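Local structure of autotransporter adhesin (Vibrio vulnificus, 4ERR) at the interface of chains A and B. The protein serves, through its four-helical-bundle membrane localization domain, to bring the DUF5 effector domain of the Vibrio vulnificus MARTX toxin to membranes. Numbering follows the deposited sequence. Chains: chain A/B, Autotransporter adhesin.

The interface of chains A and B. Residues chain A 4-7, 10-11, 70, 73; chain B 25, 28-29, 32-33, 36, 54.
The backbone carbonyl oxygen of A:Phe5, in the loop that leads into helix 7-37 of chain A, is gripped by one hydrogen bond across the interface: NE2 of the B:His36 imidazole donates to A:Phe5 O at 2.7 Å. The bond is fairly straight at the hydrogen (156°), and the oxygen lies at the ring's edge, close to its plane. Seen from the carbonyl, however, the donor stands well above the peptide plane, 47° out of it. The methyl CG2 of A:Thr6 sits over the rim of one imidazole face. B:Leu32 packs against the same carbonyl, its methyl CD1 3.4 Å from A:Phe5 O, so the polar bond is bordered by hydrocarbon.

One step along, a water bridges the start of the helix to the partner chain. It lies 2.9 Å from the backbone N of A:Val7 and 2.8 Å from the carboxylate OD1 of B:Asp33. A carboxylate near the first turn would also suit the helix dipole. A:Val7 crosses B:Asp33 and B:Leu29 at about right angles; its CG2 faces the carboxylate, and its CG1, anti to the backbone N (chi1 166°), meets CD2 of B:Leu29 at 3.8 Å.

Farther along the interface the contact becomes mostly apolar. A:Leu10 and B:Tyr25 meet tip to tip, the phenol OH of the tyrosine 3.8 Å from CD2 of A:Leu10, whereas CD2 of A:Leu70 comes in at the edge of the tyrosine ring, 3.9 Å from CE1. B:Leu29 CG covers the rim of one face of that ring from within its own chain. Between the histidine and tyrosine ends, from helix 41-60 of chain B, CD1 of B:Ile54 meets CD2 of A:Leu73 at 3.6 Å. Although the structure alone does not show whether the pairing occurs in the toxin, this patch and its two-fold twin join two copies of the membrane localization domain in the deposited dimer, through a histidine–carbonyl bond, a water bridge and leucine packing.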
loop_
_atom_site.group_PDB
_atom_site.type_symbol
_atom_site.label_atom_id
_atom_site.label_comp_id
_atom_site.label_asym_id
_atom_site.label_seq_id
_atom_site.Cartn_x
_atom_site.Cartn_y
_atom_site.Cartn_z
ATOM N N ILE A 4 18.184 -5.285 13.602
ATOM C CA ILE A 4 16.880 -5.494 12.965
ATOM C C ILE A 4 15.866 -4.537 13.581
ATOM O O ILE A 4 15.847 -4.378 14.800
ATOM C CB ILE A 4 16.344 -6.932 13.189
ATOM C CG1 ILE A 4 17.385 -7.971 12.757
ATOM C CG2 ILE A 4 15.060 -7.141 12.423
ATOM C CD1 ILE A 4 17.018 -9.421 13.105
ATOM N N PHE A 5 15.021 -3.905 12.755
ATOM C CA PHE A 5 13.964 -3.053 13.292
ATOM C C PHE A 5 13.187 -3.770 14.394
ATOM O O PHE A 5 12.815 -4.957 14.249
ATOM C CB PHE A 5 12.875 -2.755 12.246
ATOM C CG PHE A 5 13.251 -1.808 11.127
ATOM C CD1 PHE A 5 13.910 -0.605 11.353
ATOM C CD2 PHE A 5 12.802 -2.090 9.833
ATOM C CE1 PHE A 5 14.164 0.249 10.304
ATOM C CE2 PHE A 5 13.031 -1.233 8.792
ATOM C CZ PHE A 5 13.708 -0.065 9.023
ATOM N N THR A 6 12.856 -3.041 15.445
ATOM C CA THR A 6 11.764 -3.480 16.316
ATOM C C THR A 6 10.436 -3.229 15.552
ATOM O O THR A 6 10.409 -2.544 14.520
ATOM C CB THR A 6 11.739 -2.687 17.618
ATOM O OG1 THR A 6 11.511 -1.298 17.319
ATOM C CG2 THR A 6 13.056 -2.868 18.418
ATOM N N VAL A 7 9.326 -3.757 16.052
ATOM C CA VAL A 7 8.033 -3.507 15.434
ATOM C C VAL A 7 7.762 -1.996 15.386
ATOM O O VAL A 7 7.343 -1.487 14.378
ATOM C CB VAL A 7 6.896 -4.252 16.140
ATOM C CG1 VAL A 7 5.534 -3.709 15.699
ATOM C CG2 VAL A 7 7.033 -5.760 15.865
ATOM N N LEU A 10 9.917 -0.394 12.646
ATOM C CA LEU A 10 9.343 -0.755 11.345
ATOM C C LEU A 10 8.146 0.141 11.020
ATOM O O LEU A 10 8.049 0.706 9.916
ATOM C CB LEU A 10 8.958 -2.252 11.303
ATOM C CG LEU A 10 8.214 -2.729 10.046
ATOM C CD1 LEU A 10 9.061 -2.620 8.783
ATOM C CD2 LEU A 10 7.656 -4.139 10.290
ATOM N N LYS A 11 7.230 0.267 11.975
ATOM C CA LYS A 11 6.063 1.103 11.783
ATOM C C LYS A 11 6.447 2.595 11.513
ATOM O O LYS A 11 5.846 3.259 10.661
ATOM C CB LYS A 11 5.130 0.996 12.991
ATOM C CG LYS A 11 4.447 -0.375 13.097
ATOM C CD LYS A 11 3.477 -0.452 14.280
ATOM C CE LYS A 11 2.795 -1.801 14.302
ATOM N NZ LYS A 11 1.842 -1.966 15.435
ATOM N N LEU A 70 9.319 -2.965 4.547
ATOM C CA LEU A 70 9.492 -4.426 4.621
ATOM C C LEU A 70 10.688 -4.903 3.836
ATOM O O LEU A 70 11.389 -5.824 4.277
ATOM C CB LEU A 70 8.214 -5.145 4.151
ATOM C CG LEU A 70 7.070 -5.134 5.175
ATOM C CD1 LEU A 70 5.787 -5.779 4.545
ATOM C CD2 LEU A 70 7.425 -5.883 6.494
ATOM N N LEU A 73 13.551 -4.216 6.006
ATOM C CA LEU A 73 13.567 -5.208 7.070
ATOM C C LEU A 73 14.174 -6.533 6.586
ATOM O O LEU A 73 15.005 -7.123 7.281
ATOM C CB LEU A 73 12.159 -5.438 7.623
ATOM C CG LEU A 73 12.023 -6.538 8.679
ATOM C CD1 LEU A 73 12.812 -6.214 9.959
ATOM C CD2 LEU A 73 10.551 -6.832 8.989
ATOM N N TYR B 25 0.375 -8.985 7.040
ATOM C CA TYR B 25 1.273 -8.047 7.699
ATOM C C TYR B 25 1.351 -8.286 9.204
ATOM O O TYR B 25 2.424 -8.274 9.789
ATOM C CB TYR B 25 0.896 -6.609 7.396
ATOM C CG TYR B 25 1.831 -5.575 7.922
ATOM C CD1 TYR B 25 3.173 -5.575 7.566
ATOM C CD2 TYR B 25 1.375 -4.524 8.711
ATOM C CE1 TYR B 25 4.035 -4.570 8.007
ATOM C CE2 TYR B 25 2.244 -3.499 9.144
ATOM C CZ TYR B 25 3.554 -3.533 8.796
ATOM O OH TYR B 25 4.405 -2.507 9.207
ATOM N N ILE B 28 3.680 -10.976 10.058
ATOM C CA ILE B 28 5.064 -10.505 10.057
ATOM C C ILE B 28 5.395 -9.777 11.360
ATOM O O ILE B 28 6.449 -10.045 11.966
ATOM C CB ILE B 28 5.356 -9.623 8.844
ATOM C CG1 ILE B 28 5.346 -10.444 7.553
ATOM C CG2 ILE B 28 6.734 -8.873 9.022
ATOM C CD1 ILE B 28 5.304 -9.564 6.292
ATOM N N LEU B 29 4.505 -8.863 11.785
ATOM C CA LEU B 29 4.690 -8.090 13.029
ATOM C C LEU B 29 4.806 -8.985 14.270
ATOM O O LEU B 29 5.615 -8.729 15.181
ATOM C CB LEU B 29 3.531 -7.120 13.219
ATOM C CG LEU B 29 3.354 -5.965 12.219
ATOM C CD1 LEU B 29 2.046 -5.237 12.486
ATOM C CD2 LEU B 29 4.531 -4.982 12.255
ATOM N N LEU B 32 8.159 -10.782 14.091
ATOM C CA LEU B 32 9.225 -9.844 14.431
ATOM C C LEU B 32 9.333 -9.675 15.951
ATOM O O LEU B 32 10.436 -9.641 16.501
ATOM C CB LEU B 32 8.982 -8.507 13.719
ATOM C CG LEU B 32 10.008 -7.403 13.941
ATOM C CD1 LEU B 32 11.385 -7.907 13.492
ATOM C CD2 LEU B 32 9.632 -6.151 13.134
ATOM N N ASP B 33 8.201 -9.577 16.640
ATOM C CA ASP B 33 8.235 -9.524 18.095
ATOM C C ASP B 33 8.864 -10.799 18.660
ATOM O O ASP B 33 9.655 -10.711 19.587
ATOM C CB ASP B 33 6.837 -9.297 18.674
ATOM C CG ASP B 33 6.460 -7.832 18.775
ATOM O OD1 ASP B 33 7.333 -6.957 19.026
ATOM O OD2 ASP B 33 5.269 -7.573 18.653
ATOM N N HIS B 36 12.666 -10.575 18.551
ATOM C CA HIS B 36 13.250 -9.740 19.594
ATOM C C HIS B 36 13.076 -10.265 21.004
ATOM O O HIS B 36 13.848 -9.908 21.890
ATOM C CB HIS B 36 12.728 -8.312 19.469
ATOM C CG HIS B 36 13.243 -7.600 18.254
ATOM N ND1 HIS B 36 14.564 -7.223 18.131
ATOM C CD2 HIS B 36 12.622 -7.179 17.118
ATOM C CE1 HIS B 36 14.734 -6.603 16.973
ATOM N NE2 HIS B 36 13.579 -6.570 16.338
ATOM N N ILE B 54 8.197 -12.633 5.234
ATOM C CA ILE B 54 8.395 -11.406 4.416
ATOM C C ILE B 54 8.420 -11.789 2.938
ATOM O O ILE B 54 7.730 -11.187 2.128
ATOM C CB ILE B 54 9.673 -10.650 4.779
ATOM C CG1 ILE B 54 9.626 -10.187 6.242
ATOM C CG2 ILE B 54 9.858 -9.446 3.835
ATOM C CD1 ILE B 54 10.953 -9.695 6.794
HETATM O O HOH W 1 9.670 -5.729 18.135
#